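Local coordinates for L544 (Acanthamoeba polyphaga mimivirus, PDB 4AMQ), which probably transfers nucleotidyl groups with the help of bound manganese ions, and is carried in the virion, at residues L295-I304 with G334-L345. Residues are numbered along the deposited sequence; the frame is centred on the assembly and turned at random.
Sequences LDLDTAKSII and GQDKIIAWNTLL
Ile-304 lies against the indole of Trp-341 where two helices of the helical domain, 297-311 and 334-368, pack side by side, running roughly the same way with their local axes 36° apart and 10.1 Å at closest approach. The aromatic contact centres on Trp-341. Ile-304 CG1 makes a CH-pi contact over one face of Trp-341, 3.8 Å from the centroid of the six-membered ring, while Lys-337 CG, one turn back on the ring's own helix, lies over the opposite face, offset toward the rim. Aliphatic carbons thus flank the indole on both faces, and its NE1 points on to helix 319-331, with weak hydrogen bonds to Ser-329 OG and Ile-325 O. Trp-341 CZ3 reaches the backbone of the other helix, 3.9 Å from Lys-301 N.

Aliphatic packing extends the seam both ways. Ile-304 CD1 sits over Trp-341 CG and also meets Leu-345 CD1 at 3.8 Å. Toward the start of the helices, Ile-338 projects CD1 to within 3.8 Å of Leu-297 N, and its CG2 passes Leu-295 CD2. Leu-297 CD1 reaches the aliphatic part of Lys-337 and the CZ3 corner of the indole, its CG lying opposite the backbone N (chi1 178°). The small Ala-300 lets the backbones come near, its CA 6.5 Å from Ile-338 CA, and Gly-334 allows a like approach to Leu-297.

A water bridges the segments, joining Leu-295 O to Gln-335 NE2. Within 295-304, Asp-296 N-caps the helix: its OD1 accepts from Thr-299 OG1 through the syn lone pair and from Thr-299 N, 51° out of the carboxylate plane.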
loop_
_atom_site.group_PDB
_atom_site.type_symbol
_atom_site.label_atom_id
_atom_site.label_comp_id
_atom_site.label_asym_id
_atom_site.label_seq_id
_atom_site.Cartn_x
_atom_site.Cartn_y
_atom_site.Cartn_z
ATOM N N LEU A 295 2.311 14.702 5.762
ATOM C CA LEU A 295 3.655 14.441 6.266
ATOM C C LEU A 295 4.264 15.710 6.853
ATOM O O LEU A 295 4.548 16.657 6.126
ATOM C CB LEU A 295 4.556 13.912 5.145
ATOM C CG LEU A 295 5.924 13.367 5.566
ATOM C CD1 LEU A 295 5.761 12.189 6.515
ATOM C CD2 LEU A 295 6.752 12.964 4.352
ATOM N N ASP A 296 4.450 15.741 8.168
ATOM C CA ASP A 296 5.170 16.845 8.784
ATOM C C ASP A 296 6.661 16.516 8.864
ATOM O O ASP A 296 7.069 15.373 8.641
ATOM C CB ASP A 296 4.586 17.208 10.156
ATOM C CG ASP A 296 4.741 16.097 11.175
ATOM O OD1 ASP A 296 5.072 14.965 10.777
ATOM O OD2 ASP A 296 4.522 16.356 12.377
ATOM N N LEU A 297 7.473 17.526 9.157
ATOM C CA LEU A 297 8.923 17.361 9.147
ATOM C C LEU A 297 9.364 16.269 10.109
ATOM O O LEU A 297 10.179 15.414 9.762
ATOM C CB LEU A 297 9.625 18.681 9.486
ATOM C CG LEU A 297 11.154 18.621 9.541
ATOM C CD1 LEU A 297 11.707 18.039 8.254
ATOM C CD2 LEU A 297 11.749 20.000 9.808
ATOM N N ASP A 298 8.822 16.306 11.321
ATOM C CA ASP A 298 9.181 15.346 12.356
ATOM C C ASP A 298 8.951 13.896 11.921
ATOM O O ASP A 298 9.749 13.015 12.230
ATOM C CB ASP A 298 8.423 15.653 13.649
ATOM C CG ASP A 298 8.413 14.483 14.612
ATOM O OD1 ASP A 298 9.482 14.160 15.174
ATOM O OD2 ASP A 298 7.331 13.893 14.817
ATOM N N THR A 299 7.867 13.650 11.194
ATOM C CA THR A 299 7.576 12.301 10.727
ATOM C C THR A 299 8.481 11.937 9.555
ATOM O O THR A 299 8.989 10.817 9.480
ATOM C CB THR A 299 6.095 12.135 10.335
ATOM O OG1 THR A 299 5.273 12.408 11.476
ATOM C CG2 THR A 299 5.824 10.718 9.848
ATOM N N ALA A 300 8.692 12.890 8.650
ATOM C CA ALA A 300 9.581 12.673 7.514
ATOM C C ALA A 300 10.981 12.333 8.000
ATOM O O ALA A 300 11.638 11.444 7.463
ATOM C CB ALA A 300 9.619 13.903 6.614
ATOM N N LYS A 301 11.431 13.053 9.021
ATOM C CA LYS A 301 12.757 12.844 9.581
ATOM C C LYS A 301 12.883 11.473 10.231
ATOM O O LYS A 301 13.894 10.797 10.069
ATOM C CB LYS A 301 13.096 13.936 10.602
ATOM C CG LYS A 301 14.366 13.655 11.383
ATOM C CD LYS A 301 14.656 14.736 12.417
ATOM C CE LYS A 301 15.055 16.044 11.763
ATOM N NZ LYS A 301 15.530 17.027 12.779
ATOM N N SER A 302 11.860 11.065 10.975
ATOM C CA SER A 302 11.903 9.771 11.641
ATOM C C SER A 302 12.008 8.649 10.604
ATOM O O SER A 302 12.757 7.694 10.786
ATOM C CB SER A 302 10.684 9.575 12.553
ATOM O OG SER A 302 9.507 9.315 11.803
ATOM N N ILE A 303 11.264 8.782 9.511
ATOM C CA ILE A 303 11.305 7.800 8.437
ATOM C C ILE A 303 12.682 7.756 7.776
ATOM O O ILE A 303 13.256 6.682 7.593
ATOM C CB ILE A 303 10.224 8.075 7.372
ATOM C CG1 ILE A 303 8.837 7.710 7.909
ATOM C CG2 ILE A 303 10.526 7.300 6.092
ATOM C CD1 ILE A 303 7.699 8.040 6.956
ATOM N N ILE A 304 13.208 8.928 7.428
ATOM C CA ILE A 304 14.518 9.034 6.786
ATOM C C ILE A 304 15.632 8.476 7.669
ATOM O O ILE A 304 16.529 7.781 7.195
ATOM C CB ILE A 304 14.850 10.492 6.421
ATOM C CG1 ILE A 304 13.941 10.982 5.292
ATOM C CG2 ILE A 304 16.314 10.625 6.017
ATOM C CD1 ILE A 304 14.163 10.273 3.976
ATOM N N GLY A 334 12.928 22.666 6.566
ATOM C CA GLY A 334 11.482 22.610 6.475
ATOM C C GLY A 334 10.976 21.817 5.287
ATOM O O GLY A 334 11.457 20.718 5.015
ATOM N N GLN A 335 10.013 22.391 4.573
ATOM C CA GLN A 335 9.343 21.708 3.470
ATOM C C GLN A 335 10.280 21.361 2.311
ATOM O O GLN A 335 10.123 20.323 1.671
ATOM C CB GLN A 335 8.177 22.553 2.956
ATOM C CG GLN A 335 7.266 21.820 1.997
ATOM C CD GLN A 335 6.563 20.654 2.661
ATOM O OE1 GLN A 335 6.321 20.668 3.868
ATOM N NE2 GLN A 335 6.243 19.634 1.882
ATOM N N ASP A 336 11.242 22.237 2.028
ATOM C CA ASP A 336 12.212 21.975 0.971
ATOM C C ASP A 336 12.970 20.683 1.249
ATOM O O ASP A 336 13.271 19.919 0.335
ATOM C CB ASP A 336 13.191 23.144 0.826
ATOM C CG ASP A 336 12.552 24.362 0.190
ATOM O OD1 ASP A 336 11.522 24.202 -0.498
ATOM O OD2 ASP A 336 13.080 25.478 0.372
ATOM N N LYS A 337 13.274 20.452 2.521
ATOM C CA LYS A 337 13.923 19.224 2.955
ATOM C C LYS A 337 13.045 17.994 2.685
ATOM O O LYS A 337 13.520 16.980 2.159
ATOM C CB LYS A 337 14.275 19.322 4.441
ATOM C CG LYS A 337 15.063 18.147 4.975
ATOM C CD LYS A 337 15.270 18.254 6.484
ATOM C CE LYS A 337 16.298 19.306 6.849
ATOM N NZ LYS A 337 16.651 19.240 8.297
ATOM N N ILE A 338 11.765 18.088 3.039
ATOM C CA ILE A 338 10.818 16.987 2.835
ATOM C C ILE A 338 10.724 16.610 1.355
ATOM O O ILE A 338 10.720 15.427 0.995
ATOM C CB ILE A 338 9.406 17.355 3.346
ATOM C CG1 ILE A 338 9.451 17.739 4.830
ATOM C CG2 ILE A 338 8.433 16.209 3.118
ATOM C CD1 ILE A 338 8.081 18.030 5.440
ATOM N N ILE A 339 10.648 17.631 0.510
ATOM C CA ILE A 339 10.583 17.466 -0.937
ATOM C C ILE A 339 11.859 16.851 -1.522
ATOM O O ILE A 339 11.795 15.905 -2.307
ATOM C CB ILE A 339 10.312 18.823 -1.613
ATOM C CG1 ILE A 339 8.926 19.334 -1.212
ATOM C CG2 ILE A 339 10.448 18.713 -3.128
ATOM C CD1 ILE A 339 8.701 20.806 -1.520
ATOM N N ALA A 340 13.014 17.397 -1.145
ATOM C CA ALA A 340 14.295 16.880 -1.623
ATOM C C ALA A 340 14.465 15.416 -1.231
ATOM O O ALA A 340 14.927 14.601 -2.029
ATOM C CB ALA A 340 15.441 17.710 -1.084
ATOM N N TRP A 341 14.093 15.092 0.004
ATOM C CA TRP A 341 14.100 13.710 0.472
ATOM C C TRP A 341 13.200 12.829 -0.387
ATOM O O TRP A 341 13.580 11.728 -0.768
ATOM C CB TRP A 341 13.633 13.636 1.923
ATOM C CG TRP A 341 14.692 13.925 2.916
ATOM C CD1 TRP A 341 16.046 13.868 2.722
ATOM C CD2 TRP A 341 14.512 14.326 4.287
ATOM N NE1 TRP A 341 16.707 14.199 3.880
ATOM C CE2 TRP A 341 15.780 14.485 4.847
ATOM C CE3 TRP A 341 13.372 14.556 5.069
ATOM C CZ2 TRP A 341 15.961 14.867 6.178
ATOM C CZ3 TRP A 341 13.558 14.939 6.385
ATOM C CH2 TRP A 341 14.839 15.089 6.927
ATOM N N ASN A 342 11.997 13.312 -0.671
ATOM C CA ASN A 342 11.043 12.537 -1.451
ATOM C C ASN A 342 11.656 12.185 -2.803
ATOM O O ASN A 342 11.581 11.046 -3.255
ATOM C CB ASN A 342 9.737 13.317 -1.630
ATOM C CG ASN A 342 8.602 12.451 -2.160
ATOM O OD1 ASN A 342 8.429 11.306 -1.745
ATOM N ND2 ASN A 342 7.824 13.001 -3.086
ATOM N N THR A 343 12.284 13.174 -3.429
ATOM C CA THR A 343 12.965 12.984 -4.703
ATOM C C THR A 343 14.070 11.931 -4.611
ATOM O O THR A 343 14.172 11.047 -5.463
ATOM C CB THR A 343 13.563 14.311 -5.210
ATOM O OG1 THR A 343 12.501 15.202 -5.567
ATOM C CG2 THR A 343 14.454 14.077 -6.423
ATOM N N LEU A 344 14.892 12.023 -3.572
ATOM C CA LEU A 344 15.989 11.078 -3.390
ATOM C C LEU A 344 15.517 9.671 -3.011
ATOM O O LEU A 344 16.162 8.684 -3.357
ATOM C CB LEU A 344 16.993 11.609 -2.365
ATOM C CG LEU A 344 17.782 12.823 -2.865
ATOM C CD1 LEU A 344 18.455 13.559 -1.720
ATOM C CD2 LEU A 344 18.799 12.404 -3.922
ATOM N N LEU A 345 14.395 9.580 -2.306
ATOM C CA LEU A 345 13.842 8.275 -1.951
ATOM C C LEU A 345 13.370 7.534 -3.196
ATOM O O LEU A 345 13.271 6.311 -3.198
ATOM C CB LEU A 345 12.697 8.408 -0.940
ATOM C CG LEU A 345 13.091 8.744 0.501
ATOM C CD1 LEU A 345 11.856 8.818 1.391
ATOM C CD2 LEU A 345 14.085 7.728 1.047
HETATM O O HOH W 1 4.281 17.824 3.583
#